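PDB 3EBV: chinitase A from Streptomyces coelicolor, which probably hydrolyses internal linkages of chitin as a family 18 endochitinase, the crystallised piece being the glycosyl hydrolase domain of a longer, multidomain protein. Local coordinates for residues N168-L173 with G213-Q218; M148-I153 with T174-Q179; T41-A46 with A97-N102. One frame throughout, in Å; residues are numbered along the deposited sequence. Where two conformers were deposited one is given.

Contact 1: residues N168-L173 with G213-Q218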
# COMPACT_ATOMS: atom_id res chain seq x y z
N ASN A 168 -2.09 10.53 -13.48
CA ASN A 168 -2.63 10.14 -14.81
C ASN A 168 -3.82 9.24 -14.63
O ASN A 168 -4.75 9.27 -15.45
CB ASN A 168 -1.56 9.39 -15.59
CG ASN A 168 -0.45 10.29 -16.10
OD1 ASN A 168 -0.54 11.55 -16.01
ND2 ASN A 168 0.61 9.68 -16.65
N VAL A 169 -3.78 8.40 -13.58
CA VAL A 169 -4.89 7.44 -13.34
C VAL A 169 -5.76 7.80 -12.14
O VAL A 169 -6.42 6.94 -11.54
CB VAL A 169 -4.39 5.95 -13.28
CG1 VAL A 169 -3.53 5.62 -14.49
CG2 VAL A 169 -3.56 5.72 -11.97
N LYS A 170 -5.83 9.10 -11.81
CA LYS A 170 -6.52 9.52 -10.60
C LYS A 170 -7.96 9.03 -10.51
O LYS A 170 -8.46 8.68 -9.44
CB LYS A 170 -6.47 11.05 -10.50
CG LYS A 170 -7.17 11.59 -9.29
CD LYS A 170 -7.06 13.10 -9.20
CE LYS A 170 -7.61 13.59 -7.85
NZ LYS A 170 -7.82 15.10 -7.85
N ASP A 171 -8.65 8.99 -11.66
CA ASP A 171 -10.07 8.59 -11.65
C ASP A 171 -10.29 7.08 -11.39
O ASP A 171 -11.44 6.69 -11.14
CB ASP A 171 -10.68 8.94 -13.00
CG ASP A 171 -9.87 8.36 -14.14
OD1 ASP A 171 -8.74 8.84 -14.37
OD2 ASP A 171 -10.32 7.42 -14.77
N ILE A 172 -9.22 6.27 -11.39
CA ILE A 172 -9.35 4.83 -11.07
C ILE A 172 -8.50 4.42 -9.86
O ILE A 172 -8.45 3.23 -9.50
CB ILE A 172 -9.00 3.91 -12.27
CG1 ILE A 172 -7.61 4.19 -12.83
CG2 ILE A 172 -10.09 4.05 -13.37
CD1 ILE A 172 -7.11 3.09 -13.80
N LEU A 173 -7.84 5.40 -9.23
CA LEU A 173 -6.91 5.16 -8.13
C LEU A 173 -7.66 5.13 -6.79
O LEU A 173 -8.40 6.09 -6.46
CB LEU A 173 -5.89 6.28 -8.12
CG LEU A 173 -4.94 6.33 -6.95
CD1 LEU A 173 -3.92 5.16 -6.96
CD2 LEU A 173 -4.17 7.69 -7.08
N GLY A 213 -2.52 17.46 -6.09
CA GLY A 213 -3.55 16.99 -7.04
C GLY A 213 -4.20 15.66 -6.72
O GLY A 213 -5.08 15.22 -7.47
N LEU A 214 -3.80 15.00 -5.64
CA LEU A 214 -4.47 13.78 -5.16
C LEU A 214 -5.57 14.16 -4.18
O LEU A 214 -5.40 15.10 -3.36
CB LEU A 214 -3.47 12.81 -4.52
CG LEU A 214 -2.43 12.27 -5.50
CD1 LEU A 214 -1.44 11.42 -4.72
CD2 LEU A 214 -3.07 11.42 -6.62
N ALA A 215 -6.72 13.47 -4.26
CA ALA A 215 -7.80 13.70 -3.30
C ALA A 215 -7.39 13.16 -1.91
O ALA A 215 -6.56 12.24 -1.82
CB ALA A 215 -9.11 13.01 -3.77
N PRO A 216 -7.97 13.70 -0.84
CA PRO A 216 -7.63 13.17 0.49
C PRO A 216 -7.90 11.67 0.59
O PRO A 216 -7.13 10.96 1.25
CB PRO A 216 -8.51 14.00 1.44
CG PRO A 216 -8.63 15.33 0.71
CD PRO A 216 -8.81 14.92 -0.74
N SER A 217 -8.97 11.18 -0.05
CA SER A 217 -9.26 9.76 0.00
C SER A 217 -8.21 8.93 -0.71
O SER A 217 -8.26 7.68 -0.62
CB SER A 217 -10.61 9.43 -0.65
OG SER A 217 -10.58 9.81 -1.99
N GLN A 218 -7.29 9.59 -1.42
CA GLN A 218 -6.26 8.86 -2.17
C GLN A 218 -4.89 8.89 -1.47
O GLN A 218 -3.90 8.48 -2.06
CB GLN A 218 -6.11 9.43 -3.60
CG GLN A 218 -7.38 9.14 -4.39
CD GLN A 218 -7.39 9.80 -5.73
OE1 GLN A 218 -7.05 10.99 -5.89
NE2 GLN A 218 -7.84 9.04 -6.74
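Two alpha-beta loops of the TIM barrel meet here, one running from helix 161-168 into strand 175-179 and the other from helix 199-210 into strand 219-224. The side-chain amide of Gln218 reaches across, and three bonds hold it. Its NE2 gives one N-H to Lys170 O at 2.8 Å, on a lone pair of that carbonyl but bent at the hydrogen (134°). The other goes to Leu173 O at 3.0 Å, almost straight (170°), though NE2 sits above that carbonyl's plane. Gln218 OE1 turns back to its own loop and takes Ala215 N at 3.0 Å. With both N-H groups and the oxygen engaged, the rotation of this buried amide is fixed. Because the two strands that follow are neighbours in the parallel barrel, the amide ties their approaches together at the N-terminal end of the barrel. Lys170, in one of two modelled conformers, extends across the amide at about a right angle, its CE 3.3 Å from Gln218 OE1, and ends with NZ donating a hydrogen bond to Gly213 O (2.8 Å) from above that carbonyl's plane. Leu173 CD2 meets Leu214 CD2 at 3.9 Å, and Leu214 packs on Phe163 and Leu167 of helix 161-168.

Contact 2: residues M148-I153 with T174-Q179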
# COMPACT_ATOMS: atom_id res chain seq x y z
N MSE A 148 -1.06 2.03 -4.60
CA MSE A 148 0.36 2.14 -4.94
C MSE A 148 1.10 2.39 -3.64
O MSE A 148 0.54 3.06 -2.76
CB MSE A 148 0.62 3.31 -5.89
CG MSE A 148 -0.29 3.24 -7.15
SE MSE A 148 0.14 4.73 -8.37
CE MSE A 148 1.48 3.80 -9.45
N ALA A 149 2.32 1.86 -3.57
CA ALA A 149 3.14 2.00 -2.35
C ALA A 149 4.52 2.56 -2.73
O ALA A 149 5.56 1.91 -2.58
CB ALA A 149 3.28 0.63 -1.64
N PRO A 150 4.55 3.81 -3.21
CA PRO A 150 5.84 4.45 -3.53
C PRO A 150 6.74 4.55 -2.30
O PRO A 150 6.24 4.57 -1.17
CB PRO A 150 5.43 5.89 -3.92
CG PRO A 150 4.05 6.10 -3.29
CD PRO A 150 3.39 4.73 -3.37
N GLN A 151 8.05 4.64 -2.57
CA GLN A 151 9.00 5.09 -1.56
C GLN A 151 8.99 6.62 -1.52
O GLN A 151 8.45 7.30 -2.42
CB GLN A 151 10.39 4.55 -1.91
CG GLN A 151 10.45 3.03 -1.74
CD GLN A 151 11.81 2.51 -2.10
OE1 GLN A 151 12.70 2.44 -1.25
NE2 GLN A 151 12.00 2.21 -3.38
N THR A 152 9.58 7.20 -0.46
CA THR A 152 9.47 8.65 -0.32
C THR A 152 10.10 9.39 -1.52
O THR A 152 9.62 10.45 -1.92
CB THR A 152 10.11 9.12 1.02
OG1 THR A 152 11.46 8.66 1.07
CG2 THR A 152 9.31 8.62 2.17
N ILE A 153 11.17 8.84 -2.07
CA ILE A 153 11.84 9.48 -3.22
C ILE A 153 10.94 9.57 -4.46
O ILE A 153 11.21 10.36 -5.39
CB ILE A 153 13.13 8.75 -3.63
CG1 ILE A 153 12.85 7.27 -3.97
CG2 ILE A 153 14.16 8.92 -2.54
CD1 ILE A 153 14.07 6.51 -4.48
N THR A 174 -7.46 4.07 -6.01
CA THR A 174 -8.04 3.99 -4.67
C THR A 174 -7.22 4.81 -3.66
O THR A 174 -7.72 5.81 -3.10
CB THR A 174 -8.17 2.54 -4.19
OG1 THR A 174 -8.85 1.78 -5.23
CG2 THR A 174 -8.95 2.47 -2.89
N VAL A 175 -5.95 4.41 -3.46
CA VAL A 175 -5.12 5.12 -2.48
C VAL A 175 -3.66 4.89 -2.74
O VAL A 175 -3.23 3.80 -3.17
CB VAL A 175 -5.50 4.71 -1.02
CG1 VAL A 175 -5.37 3.19 -0.78
CG2 VAL A 175 -4.70 5.47 0.01
N VAL A 176 -2.89 5.96 -2.50
CA VAL A 176 -1.42 5.91 -2.48
C VAL A 176 -1.03 5.75 -1.03
O VAL A 176 -1.11 6.70 -0.24
CB VAL A 176 -0.77 7.17 -3.07
CG1 VAL A 176 0.75 7.06 -3.01
CG2 VAL A 176 -1.18 7.32 -4.56
N ASN A 177 -0.60 4.54 -0.66
CA ASN A 177 -0.05 4.27 0.69
C ASN A 177 1.48 4.38 0.63
O ASN A 177 2.18 3.38 0.47
CB ASN A 177 -0.42 2.86 1.15
CG ASN A 177 -1.92 2.67 1.40
OD1 ASN A 177 -2.57 3.50 2.06
ND2 ASN A 177 -2.47 1.50 0.92
N MSE A 178 1.99 5.61 0.66
CA MSE A 178 3.46 5.74 0.60
C MSE A 178 4.13 5.07 1.81
O MSE A 178 3.53 4.97 2.89
CB MSE A 178 3.89 7.23 0.50
CG MSE A 178 5.39 7.36 0.35
SE MSE A 178 5.82 9.22 -0.18
CE MSE A 178 5.54 10.13 1.49
N GLN A 179 5.37 4.59 1.57
CA GLN A 179 6.15 3.95 2.61
C GLN A 179 6.96 5.07 3.31
O GLN A 179 8.03 5.50 2.83
CB GLN A 179 7.12 2.93 2.00
CG GLN A 179 6.42 1.83 1.23
CD GLN A 179 7.44 0.87 0.62
OE1 GLN A 179 8.40 0.45 1.29
NE2 GLN A 179 7.26 0.54 -0.65
O HOH W 1 10.34 5.21 1.37
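The side chains of Gln151 and Gln179 run side by side and point the same way, their amide planes 18° apart, with Gln151 CG 4.2 Å from Gln179 NE2. In the plane of its own amide, Gln179 NE2 donates to Ala149 O at 2.9 Å, approaching that carbonyl from above its plane; NE2 also bonds Glu121 OE2. The puckered Pro150 ring crosses Val176 at about a right angle: its CG presses on Val176 CG1 at 3.4 Å, tighter than usual for two carbons, while Met155 and Tyr162 also touch the proline. On the main chain, strands 145-148 and 175-179 pair in the parallel barrel. Met148 N bonds Val175 O at 3.1 Å and Met148 O receives Asn177 N at 2.8 Å, so Met148 straddles Val176. Past the end of the first strand, Gln179 N still meets Pro150 O at 2.9 Å, nearly along the C=O axis. Glu121 closes the DxxDxDxE signature of family 18, where it is the likely general acid, so Gln179 lies beside the probable catalytic centre. An alanine in place of Gln179 would remove NE2 and both its hydrogen bonds, and would probably leave the Glu121 carboxylate less firmly set. CG of selenomethionine Met178 stands anti to the backbone N (chi1 -177°), bringing SE to 3.7 Å from Thr152 CA; the bend at chi3 then sets CE near Thr152 CG2. A water bridges Thr152 N and Gln179 O, while Thr152 OG1 bonds Ser183 OG.

Contact 3: residues T41-A46 with A97-N102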
# COMPACT_ATOMS: atom_id res chain seq x y z
N THR A 41 8.18 -13.08 -14.29
CA THR A 41 8.42 -14.29 -15.11
C THR A 41 9.45 -13.95 -16.19
O THR A 41 10.02 -12.85 -16.23
CB THR A 41 7.14 -14.81 -15.78
OG1 THR A 41 6.76 -13.91 -16.84
CG2 THR A 41 6.00 -14.94 -14.80
N THR A 42 9.72 -14.91 -17.08
CA THR A 42 10.65 -14.65 -18.18
C THR A 42 10.06 -13.75 -19.27
O THR A 42 10.82 -13.29 -20.13
CB THR A 42 11.14 -15.98 -18.82
OG1 THR A 42 10.01 -16.77 -19.21
CG2 THR A 42 11.98 -16.75 -17.82
N THR A 43 8.75 -13.51 -19.24
CA THR A 43 8.07 -12.60 -20.18
C THR A 43 8.08 -11.15 -19.62
O THR A 43 7.58 -10.93 -18.51
CB THR A 43 6.64 -13.09 -20.43
OG1 THR A 43 6.69 -14.41 -21.02
CG2 THR A 43 5.85 -12.16 -21.36
N PRO A 44 8.65 -10.18 -20.36
CA PRO A 44 8.73 -8.79 -19.86
C PRO A 44 7.37 -8.24 -19.43
O PRO A 44 6.39 -8.34 -20.16
CB PRO A 44 9.29 -8.02 -21.07
CG PRO A 44 10.17 -9.05 -21.75
CD PRO A 44 9.32 -10.30 -21.69
N GLY A 45 7.30 -7.69 -18.20
CA GLY A 45 6.06 -7.12 -17.66
C GLY A 45 5.09 -8.09 -17.00
O GLY A 45 4.17 -7.68 -16.31
N ALA A 46 5.27 -9.40 -17.25
CA ALA A 46 4.30 -10.38 -16.81
C ALA A 46 4.51 -10.79 -15.35
O ALA A 46 5.64 -10.80 -14.87
CB ALA A 46 4.35 -11.65 -17.73
N ALA A 97 3.69 -3.46 -20.99
CA ALA A 97 2.42 -2.96 -20.46
C ALA A 97 1.20 -3.92 -20.69
O ALA A 97 0.37 -4.16 -19.80
CB ALA A 97 2.12 -1.54 -21.03
N THR A 98 1.10 -4.44 -21.93
CA THR A 98 0.06 -5.42 -22.25
C THR A 98 0.25 -6.74 -21.48
O THR A 98 -0.72 -7.27 -20.97
CB THR A 98 0.05 -5.68 -23.78
OG1 THR A 98 -0.34 -4.46 -24.40
CG2 THR A 98 -0.91 -6.81 -24.16
N ASN A 99 1.50 -7.19 -21.37
CA ASN A 99 1.78 -8.42 -20.60
C ASN A 99 1.44 -8.24 -19.12
O ASN A 99 0.92 -9.15 -18.46
CB ASN A 99 3.24 -8.85 -20.74
CG ASN A 99 3.59 -9.28 -22.16
OD1 ASN A 99 2.69 -9.60 -22.95
ND2 ASN A 99 4.86 -9.20 -22.50
N PHE A 100 1.70 -7.04 -18.59
CA PHE A 100 1.35 -6.77 -17.21
C PHE A 100 -0.15 -6.81 -17.01
O PHE A 100 -0.66 -7.46 -16.12
CB PHE A 100 1.86 -5.36 -16.84
CG PHE A 100 1.64 -4.98 -15.39
CD1 PHE A 100 2.55 -5.41 -14.41
CD2 PHE A 100 0.54 -4.21 -15.02
CE1 PHE A 100 2.34 -5.00 -13.05
CE2 PHE A 100 0.34 -3.83 -13.66
CZ PHE A 100 1.23 -4.25 -12.70
N ALA A 101 -0.90 -6.07 -17.84
CA ALA A 101 -2.35 -6.05 -17.70
C ALA A 101 -2.96 -7.45 -17.85
O ALA A 101 -3.83 -7.84 -17.07
CB ALA A 101 -3.00 -5.09 -18.73
N ASN A 102 -2.51 -8.18 -18.88
CA ASN A 102 -3.03 -9.54 -19.10
C ASN A 102 -2.76 -10.48 -17.92
O ASN A 102 -3.66 -11.21 -17.47
CB ASN A 102 -2.42 -10.14 -20.37
CG ASN A 102 -3.04 -9.57 -21.65
OD1 ASN A 102 -4.13 -9.02 -21.62
ND2 ASN A 102 -2.34 -9.72 -22.77
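Asn99 ND2 donates to Pro44 O at 2.9 Å, a fairly straight bond (162° at the hydrogen) that lies in the plane of both the amide and the carbonyl. With CG anti to its own carbonyl carbon (chi1 -66°), Asn99 leans off helix 94-111 toward the loop, and Thr43 crosses its amide at about a right angle, the methyl CG2 3.3 Å from Asn99 ND2. The next carbonyl, Gly45 O, turns to Phe100: it sits 3.1 Å from Phe100 CA in a CA-H...O contact and lies at the edge of the ring, near its plane, 3.4 Å from CD1. What presents these two oxygens is a type II beta turn from Thr43 to Ala46, closed by Ala46 N to Thr43 O at 3.0 Å. The turn joins strand 32-40 to the short antiparallel strand 47-48, on the outside of the TIM barrel. Gly45 takes its third position with positive phi (85°), and a CB there would point at the helix, 3.7 Å from Phe100 N. Further back, Thr41 OG1 accepts from Thr43 N at 3.1 Å, an ST turn. On the helix side, Met129 and Ala132 of helix 126-140, together with Val91, pack on Phe100.

How the contacts relate
Contact 2 is the core of the set, its centre about 6 Å from that of the chain, against about 14 Å for partly buried contact 1 and 21 Å for contact 3. Contact 1 holds the loop leading into strand 175-179, and contact 2 the strand itself against 145-148. They touch where Gln218 O meets Val176 N at 2.7 Å, a probable hydrogen bond. Contact 3 stands apart, about 22 Å from contact 2 between centres, and joins a loop to a helix. The chemistry follows: main-chain pairing, tight apolar contact and a glutamine amide inside; a glutamine amide and a lysine gripping carbonyls between loops; one asparagine bond to a turn at the periphery.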